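Local coordinates for diaminopimelate decarboxylase (PDB 2QGH), which probably catalyses the pyridoxal-phosphate-dependent decarboxylation of meso-diaminopimelate to L-lysine, the last step of bacterial lysine synthesis, at residues 78-92 and 98-110. Numbering follows the deposited sequence.
Sequences AHLESGADCVSIGEI and AGIKPYRIVFSGV. With PLP (pyridoxal-5'-phosphate), chain B.
One water joins D85 of strand 83-86 to S108, just past the end of strand 105-107: it donates to D85 OD1 at 2.7 Å and accepts from S108 OG, which N129 also holds. D85 CG lies anti to the backbone N (chi1 161°), and OD2 lies over the face of the pyridine ring, 3.2 Å from PLP N1; K66 forms a salt bridge to that same oxygen. V106 CG2 packs against OD1 and the D85 backbone. The two strands run parallel: A84 N donates to R104 O, V106 N to A84 O, C86 N to V106 O and S108 N to C86 O (2.8 Å). On the other face, A84, C86, I105 and F107 pack mainly with apolar side chains, though K112 makes a cation-pi contact with the F107 ring. There I100 CD1 meets A84 CB at 3.8 Å, while I92 of helix 89-97 sets CD1 over one face of the F107 ring, 3.9 Å from its centroid, a CH-pi contact. The ring edge abuts the V87 backbone, CE1 lying 3.3 Å from V87 C. At the start of the strands E81 O lies over one face of the R104 guanidinium, near its rim, and Y103 CE1 over the centre of the other; R104 NH2 makes a long salt bridge of 3.6 Å to E81 OE2, and NH1 donates to a water shared with S82 O and K101 N. In this second beta-alpha-beta unit of the alanine-racemase-like TIM barrel, the D85 charge, shared with K66, could at most aid the cofactor electrostatically; the in-plane partner of N1 is probably E279, as in relatives.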
ATOM      1  N   ALA A  78      20.443  12.374 -13.014  1.00 20.87           N
ATOM      2  CA  ALA A  78      20.536  12.933 -14.356  1.00 21.92           C
ATOM      3  C   ALA A  78      21.853  13.679 -14.567  1.00 24.33           C
ATOM      4  O   ALA A  78      22.440  13.627 -15.647  1.00 24.15           O
ATOM      5  CB  ALA A  78      19.366  13.868 -14.610  1.00 20.86           C
ATOM      6  N   HIS A  79      22.311  14.376 -13.532  1.00 26.33           N
ATOM      7  CA  HIS A  79      23.553  15.133 -13.622  1.00 27.12           C
ATOM      8  C   HIS A  79      24.722  14.177 -13.811  1.00 26.84           C
ATOM      9  O   HIS A  79      25.794  14.573 -14.273  1.00 28.42           O
ATOM     10  CB  HIS A  79      23.750  15.981 -12.360  1.00 30.13           C
ATOM     11  CG  HIS A  79      24.952  16.876 -12.415  1.00 33.86           C
ATOM     12  ND1 HIS A  79      26.156  16.548 -11.828  1.00 35.61           N
ATOM     13  CD2 HIS A  79      25.146  18.070 -13.026  1.00 34.44           C
ATOM     14  CE1 HIS A  79      27.038  17.499 -12.074  1.00 35.37           C
ATOM     15  NE2 HIS A  79      26.451  18.435 -12.800  1.00 35.31           N
ATOM     16  N   LEU A  80      24.498  12.915 -13.460  1.00 24.52           N
ATOM     17  CA  LEU A  80      25.505  11.875 -13.591  1.00 21.66           C
ATOM     18  C   LEU A  80      25.257  11.139 -14.898  1.00 22.50           C
ATOM     19  O   LEU A  80      25.794  10.059 -15.131  1.00 22.40           O
ATOM     20  CB  LEU A  80      25.411  10.902 -12.415  1.00 19.97           C
ATOM     21  CG  LEU A  80      25.579  11.537 -11.026  1.00 19.52           C
ATOM     22  CD1 LEU A  80      25.430  10.483  -9.950  1.00 18.56           C
ATOM     23  CD2 LEU A  80      26.937  12.196 -10.921  1.00 17.10           C
ATOM     24  N   GLU A  81      24.431  11.747 -15.743  1.00 22.82           N
ATOM     25  CA  GLU A  81      24.076  11.198 -17.048  1.00 24.29           C
ATOM     26  C   GLU A  81      23.455   9.822 -16.960  1.00 22.64           C
ATOM     27  O   GLU A  81      23.691   8.962 -17.805  1.00 23.51           O
ATOM     28  CB  GLU A  81      25.298  11.148 -17.968  1.00 27.61           C
ATOM     29  CG  GLU A  81      25.826  12.509 -18.376  1.00 30.05           C
ATOM     30  CD  GLU A  81      26.710  12.419 -19.600  1.00 35.13           C
ATOM     31  OE1 GLU A  81      27.678  11.622 -19.571  1.00 36.18           O
ATOM     32  OE2 GLU A  81      26.435  13.139 -20.590  1.00 36.41           O
ATOM     33  N   SER A  82      22.643   9.623 -15.934  1.00 21.56           N
ATOM     34  CA  SER A  82      21.981   8.349 -15.734  1.00 20.18           C
ATOM     35  C   SER A  82      20.825   8.155 -16.701  1.00 18.31           C
ATOM     36  O   SER A  82      20.312   9.113 -17.277  1.00 17.60           O
ATOM     37  CB  SER A  82      21.449   8.249 -14.309  1.00 18.85           C
ATOM     38  OG  SER A  82      20.662   7.086 -14.165  1.00 20.34           O
ATOM     39  N   GLY A  83      20.433   6.898 -16.870  1.00 17.02           N
ATOM     40  CA  GLY A  83      19.318   6.571 -17.732  1.00 16.62           C
ATOM     41  C   GLY A  83      18.135   6.321 -16.825  1.00 14.55           C
ATOM     42  O   GLY A  83      18.222   6.569 -15.625  1.00 14.45           O
ATOM     43  N   ALA A  84      17.034   5.830 -17.376  1.00 15.11           N
ATOM     44  CA  ALA A  84      15.855   5.561 -16.559  1.00 15.93           C
ATOM     45  C   ALA A  84      15.040   4.378 -17.055  1.00 14.94           C
ATOM     46  O   ALA A  84      14.730   4.281 -18.237  1.00 17.16           O
ATOM     47  CB  ALA A  84      14.971   6.804 -16.497  1.00 14.76           C
ATOM     48  N   ASP A  85      14.720   3.463 -16.150  1.00 16.14           N
ATOM     49  CA  ASP A  85      13.886   2.314 -16.496  1.00 16.40           C
ATOM     50  C   ASP A  85      12.515   2.688 -15.948  1.00 14.78           C
ATOM     51  O   ASP A  85      12.329   2.794 -14.737  1.00 11.95           O
ATOM     52  CB  ASP A  85      14.402   1.040 -15.832  1.00 16.73           C
ATOM     53  CG  ASP A  85      13.355  -0.057 -15.783  1.00 20.80           C
ATOM     54  OD1 ASP A  85      12.709  -0.322 -16.822  1.00 24.06           O
ATOM     55  OD2 ASP A  85      13.184  -0.662 -14.700  1.00 22.13           O
ATOM     56  N   CYS A  86      11.572   2.917 -16.855  1.00 14.99           N
ATOM     57  CA  CYS A  86      10.223   3.330 -16.489  1.00 15.17           C
ATOM     58  C   CYS A  86       9.182   2.256 -16.761  1.00 15.74           C
ATOM     59  O   CYS A  86       9.372   1.403 -17.634  1.00 15.55           O
ATOM     60  CB  CYS A  86       9.874   4.606 -17.251  1.00 12.13           C
ATOM     61  SG  CYS A  86      11.069   5.945 -16.958  1.00 15.61           S
ATOM     62  N   VAL A  87       8.080   2.295 -16.016  1.00 14.91           N
ATOM     63  CA  VAL A  87       7.019   1.311 -16.203  1.00 14.87           C
ATOM     64  C   VAL A  87       5.665   1.985 -16.418  1.00 16.31           C
ATOM     65  O   VAL A  87       4.628   1.323 -16.453  1.00 18.36           O
ATOM     66  CB  VAL A  87       6.958   0.315 -14.993  1.00 17.09           C
ATOM     67  CG1 VAL A  87       6.429   1.024 -13.724  1.00 11.61           C
ATOM     68  CG2 VAL A  87       6.108  -0.890 -15.354  1.00 12.93           C
ATOM     69  N   SER A  88       5.678   3.304 -16.586  1.00 16.21           N
ATOM     70  CA  SER A  88       4.445   4.061 -16.804  1.00 16.59           C
ATOM     71  C   SER A  88       4.745   5.423 -17.406  1.00 16.87           C
ATOM     72  O   SER A  88       5.865   5.920 -17.301  1.00 19.63           O
ATOM     73  CB  SER A  88       3.705   4.275 -15.483  1.00 16.50           C
ATOM     74  OG  SER A  88       4.405   5.194 -14.657  1.00 18.27           O
ATOM     75  N   ILE A  89       3.745   6.034 -18.031  1.00 16.85           N
ATOM     76  CA  ILE A  89       3.938   7.354 -18.612  1.00 14.96           C
ATOM     77  C   ILE A  89       4.293   8.301 -17.477  1.00 15.86           C
ATOM     78  O   ILE A  89       5.085   9.225 -17.652  1.00 17.67           O
ATOM     79  CB  ILE A  89       2.668   7.860 -19.362  1.00 15.07           C
ATOM     80  CG1 ILE A  89       2.911   9.275 -19.899  1.00 14.76           C
ATOM     81  CG2 ILE A  89       1.458   7.831 -18.447  1.00 14.56           C
ATOM     82  CD1 ILE A  89       4.128   9.389 -20.824  1.00 11.15           C
ATOM     83  N   GLY A  90       3.720   8.053 -16.303  1.00 16.22           N
ATOM     84  CA  GLY A  90       4.012   8.889 -15.146  1.00 15.27           C
ATOM     85  C   GLY A  90       5.498   8.891 -14.803  1.00 15.61           C
ATOM     86  O   GLY A  90       6.067   9.937 -14.479  1.00 15.41           O
ATOM     87  N   GLU A  91       6.138   7.726 -14.871  1.00 14.53           N
ATOM     88  CA  GLU A  91       7.563   7.648 -14.571  1.00 14.73           C
ATOM     89  C   GLU A  91       8.404   8.266 -15.690  1.00 14.46           C
ATOM     90  O   GLU A  91       9.452   8.862 -15.435  1.00 15.65           O
ATOM     91  CB  GLU A  91       7.996   6.189 -14.339  1.00 13.46           C
ATOM     92  CG  GLU A  91       7.377   5.537 -13.125  1.00 10.45           C
ATOM     93  CD  GLU A  91       8.017   4.196 -12.781  1.00 11.68           C
ATOM     94  OE1 GLU A  91       8.632   3.586 -13.679  1.00 11.06           O
ATOM     95  OE2 GLU A  91       7.895   3.743 -11.623  1.00  9.18           O
ATOM     96  N   ILE A  92       7.955   8.114 -16.931  1.00 13.38           N
ATOM     97  CA  ILE A  92       8.672   8.684 -18.052  1.00 14.94           C
ATOM     98  C   ILE A  92       8.634  10.208 -17.914  1.00 17.60           C
ATOM     99  O   ILE A  92       9.655  10.889 -18.096  1.00 16.80           O
ATOM    100  CB  ILE A  92       8.040   8.261 -19.401  1.00 16.19           C
ATOM    101  CG1 ILE A  92       8.144   6.744 -19.568  1.00 13.85           C
ATOM    102  CG2 ILE A  92       8.731   8.973 -20.557  1.00 14.26           C
ATOM    103  CD1 ILE A  92       7.640   6.237 -20.900  1.00 15.38           C
ATOM    104  N   ALA A  98      13.070  15.633 -14.693  1.00 19.73           N
ATOM    105  CA  ALA A  98      14.228  15.721 -13.814  1.00 18.02           C
ATOM    106  C   ALA A  98      15.515  15.916 -14.595  1.00 17.72           C
ATOM    107  O   ALA A  98      16.573  16.107 -14.002  1.00 17.29           O
ATOM    108  CB  ALA A  98      14.330  14.485 -12.944  1.00 17.83           C
ATOM    109  N   GLY A  99      15.430  15.853 -15.922  1.00 17.84           N
ATOM    110  CA  GLY A  99      16.610  16.064 -16.745  1.00 17.99           C
ATOM    111  C   GLY A  99      17.239  14.845 -17.397  1.00 19.85           C
ATOM    112  O   GLY A  99      18.318  14.941 -17.993  1.00 19.71           O
ATOM    113  N   ILE A 100      16.589  13.693 -17.290  1.00 19.87           N
ATOM    114  CA  ILE A 100      17.134  12.490 -17.893  1.00 18.95           C
ATOM    115  C   ILE A 100      16.892  12.564 -19.396  1.00 20.26           C
ATOM    116  O   ILE A 100      15.826  12.981 -19.834  1.00 20.81           O
ATOM    117  CB  ILE A 100      16.498  11.234 -17.253  1.00 18.93           C
ATOM    118  CG1 ILE A 100      17.058  11.077 -15.832  1.00 18.41           C
ATOM    119  CG2 ILE A 100      16.794   9.988 -18.086  1.00 16.49           C
ATOM    120  CD1 ILE A 100      16.425   9.998 -15.023  1.00 16.34           C
ATOM    121  N   LYS A 101      17.901  12.207 -20.188  1.00 21.00           N
ATOM    122  CA  LYS A 101      17.763  12.266 -21.642  1.00 21.06           C
ATOM    123  C   LYS A 101      16.786  11.215 -22.139  1.00 19.30           C
ATOM    124  O   LYS A 101      16.825  10.059 -21.712  1.00 18.96           O
ATOM    125  CB  LYS A 101      19.115  12.054 -22.338  1.00 23.38           C
ATOM    126  CG  LYS A 101      20.206  13.027 -21.942  1.00 27.27           C
ATOM    127  CD  LYS A 101      19.846  14.469 -22.262  1.00 29.63           C
ATOM    128  CE  LYS A 101      21.016  15.390 -21.921  1.00 32.09           C
ATOM    129  NZ  LYS A 101      20.737  16.826 -22.213  1.00 33.96           N
ATOM    130  N   PRO A 102      15.882  11.607 -23.046  1.00 18.50           N
ATOM    131  CA  PRO A 102      14.914  10.646 -23.573  1.00 17.90           C
ATOM    132  C   PRO A 102      15.563   9.394 -24.161  1.00 18.93           C
ATOM    133  O   PRO A 102      15.032   8.286 -24.002  1.00 20.60           O
ATOM    134  CB  PRO A 102      14.136  11.462 -24.613  1.00 17.17           C
ATOM    135  CG  PRO A 102      15.037  12.629 -24.920  1.00 18.68           C
ATOM    136  CD  PRO A 102      15.642  12.952 -23.592  1.00 16.24           C
ATOM    137  N   TYR A 103      16.715   9.557 -24.815  1.00 16.94           N
ATOM    138  CA  TYR A 103      17.408   8.420 -25.420  1.00 16.34           C
ATOM    139  C   TYR A 103      18.073   7.481 -24.407  1.00 17.24           C
ATOM    140  O   TYR A 103      18.757   6.531 -24.790  1.00 17.45           O
ATOM    141  CB  TYR A 103      18.422   8.888 -26.490  1.00 16.19           C
ATOM    142  CG  TYR A 103      19.364  10.009 -26.085  1.00 17.92           C
ATOM    143  CD1 TYR A 103      20.442   9.778 -25.235  1.00 19.16           C
ATOM    144  CD2 TYR A 103      19.171  11.311 -26.561  1.00 21.98           C
ATOM    145  CE1 TYR A 103      21.312  10.818 -24.863  1.00 21.31           C
ATOM    146  CE2 TYR A 103      20.030  12.359 -26.197  1.00 21.21           C
ATOM    147  CZ  TYR A 103      21.098  12.105 -25.348  1.00 23.21           C
ATOM    148  OH  TYR A 103      21.943  13.138 -24.980  1.00 24.99           O
ATOM    149  N   ARG A 104      17.868   7.748 -23.119  1.00 14.28           N
ATOM    150  CA  ARG A 104      18.404   6.893 -22.066  1.00 15.15           C
ATOM    151  C   ARG A 104      17.232   6.336 -21.254  1.00 15.26           C
ATOM    152  O   ARG A 104      17.415   5.788 -20.167  1.00 15.26           O
ATOM    153  CB  ARG A 104      19.341   7.668 -21.129  1.00 16.16           C
ATOM    154  CG  ARG A 104      20.599   8.211 -21.780  1.00 17.68           C
ATOM    155  CD  ARG A 104      21.744   8.311 -20.783  1.00 16.90           C
ATOM    156  NE  ARG A 104      22.926   8.907 -21.404  1.00 20.94           N
ATOM    157  CZ  ARG A 104      23.221  10.204 -21.388  1.00 21.55           C
ATOM    158  NH1 ARG A 104      22.430  11.072 -20.767  1.00 25.65           N
ATOM    159  NH2 ARG A 104      24.303  10.640 -22.014  1.00 21.40           N
ATOM    160  N   ILE A 105      16.026   6.490 -21.792  1.00 16.50           N
ATOM    161  CA  ILE A 105      14.808   6.022 -21.137  1.00 16.15           C
ATOM    162  C   ILE A 105      14.263   4.755 -21.779  1.00 16.44           C
ATOM    163  O   ILE A 105      14.016   4.714 -22.982  1.00 18.79           O
ATOM    164  CB  ILE A 105      13.697   7.110 -21.185  1.00 16.11           C
ATOM    165  CG1 ILE A 105      14.063   8.266 -20.251  1.00 15.02           C
ATOM    166  CG2 ILE A 105      12.333   6.518 -20.777  1.00 15.33           C
ATOM    167  CD1 ILE A 105      13.107   9.441 -20.338  1.00 11.34           C
ATOM    168  N   VAL A 106      14.078   3.720 -20.972  1.00 15.91           N
ATOM    169  CA  VAL A 106      13.529   2.472 -21.474  1.00 16.08           C
ATOM    170  C   VAL A 106      12.189   2.254 -20.770  1.00 17.23           C
ATOM    171  O   VAL A 106      12.051   2.512 -19.576  1.00 15.58           O
ATOM    172  CB  VAL A 106      14.499   1.289 -21.237  1.00 13.96           C
ATOM    173  CG1 VAL A 106      15.766   1.511 -22.035  1.00 12.48           C
ATOM    174  CG2 VAL A 106      14.831   1.157 -19.766  1.00 13.90           C
ATOM    175  N   PHE A 107      11.203   1.785 -21.527  1.00 18.46           N
ATOM    176  CA  PHE A 107       9.844   1.593 -21.024  1.00 17.86           C
ATOM    177  C   PHE A 107       9.414   0.128 -21.000  1.00 18.27           C
ATOM    178  O   PHE A 107       9.195  -0.482 -22.045  1.00 18.61           O
ATOM    179  CB  PHE A 107       8.906   2.424 -21.912  1.00 16.34           C
ATOM    180  CG  PHE A 107       7.482   2.500 -21.441  1.00 16.97           C
ATOM    181  CD1 PHE A 107       7.094   2.013 -20.192  1.00 16.31           C
ATOM    182  CD2 PHE A 107       6.522   3.095 -22.256  1.00 16.60           C
ATOM    183  CE1 PHE A 107       5.773   2.119 -19.763  1.00 13.08           C
ATOM    184  CE2 PHE A 107       5.195   3.209 -21.838  1.00 16.58           C
ATOM    185  CZ  PHE A 107       4.821   2.715 -20.581  1.00 15.08           C
ATOM    186  N   SER A 108       9.312  -0.430 -19.797  1.00 18.62           N
ATOM    187  CA  SER A 108       8.873  -1.812 -19.603  1.00 20.76           C
ATOM    188  C   SER A 108       7.415  -1.780 -19.166  1.00 20.51           C
ATOM    189  O   SER A 108       6.842  -0.709 -18.991  1.00 20.21           O
ATOM    190  CB  SER A 108       9.711  -2.501 -18.522  1.00 21.73           C
ATOM    191  OG  SER A 108      10.918  -3.025 -19.058  1.00 25.30           O
ATOM    192  N   GLY A 109       6.814  -2.949 -18.991  1.00 19.79           N
ATOM    193  CA  GLY A 109       5.430  -2.983 -18.565  1.00 18.93           C
ATOM    194  C   GLY A 109       4.565  -3.951 -19.342  1.00 21.29           C
ATOM    195  O   GLY A 109       4.490  -3.905 -20.577  1.00 20.88           O
ATOM    196  N   VAL A 110       3.902  -4.836 -18.607  1.00 20.64           N
ATOM    197  CA  VAL A 110       3.023  -5.817 -19.213  1.00 19.86           C
ATOM    198  C   VAL A 110       1.669  -5.169 -19.518  1.00 20.70           C
ATOM    199  O   VAL A 110       0.893  -5.671 -20.334  1.00 21.49           O
ATOM    200  CB  VAL A 110       2.818  -7.022 -18.265  1.00 21.53           C
ATOM    201  CG1 VAL A 110       1.994  -6.616 -17.056  1.00 21.73           C
ATOM    202  CG2 VAL A 110       2.154  -8.148 -19.002  1.00 22.69           C
TER
HETATM  203  N1  PLP B 406      13.900  -3.696 -14.131  1.00 17.02           N
HETATM  204  C2  PLP B 406      12.639  -4.324 -14.191  1.00 17.99           C
HETATM  205  C2A PLP B 406      12.026  -4.659 -15.494  1.00 17.22           C
HETATM  206  C3  PLP B 406      11.954  -4.601 -12.941  1.00 19.36           C
HETATM  207  O3  PLP B 406      10.708  -5.199 -12.939  1.00 21.26           O
HETATM  208  C4  PLP B 406      12.539  -4.265 -11.721  1.00 19.36           C
HETATM  209  C4A PLP B 406      11.871  -4.839 -10.521  1.00 18.04           C
HETATM  210  C5  PLP B 406      13.788  -3.629 -11.672  1.00 17.41           C
HETATM  211  C6  PLP B 406      14.496  -3.364 -12.906  1.00 17.69           C
HETATM  212  C5A PLP B 406      14.402  -3.007 -10.492  1.00 18.10           C
HETATM  213  O4P PLP B 406      15.025  -4.009  -9.721  1.00 17.92           O
HETATM  214  P   PLP B 406      15.703  -3.697  -8.461  1.00 17.17           P
HETATM  215  O1P PLP B 406      15.141  -2.562  -7.551  1.00 16.63           O
HETATM  216  O2P PLP B 406      17.183  -3.343  -8.929  1.00 17.77           O
HETATM  217  O3P PLP B 406      15.650  -5.026  -7.614  1.00 17.91           O
HETATM  218  O   HOH W   1      20.749  13.697 -18.131  1.00 31.26           O
HETATM  219  O   HOH W   2      20.040  11.159 -18.937  1.00 10.79           O
HETATM  220  O   HOH W   3      13.049  -1.707 -19.155  1.00 40.03           O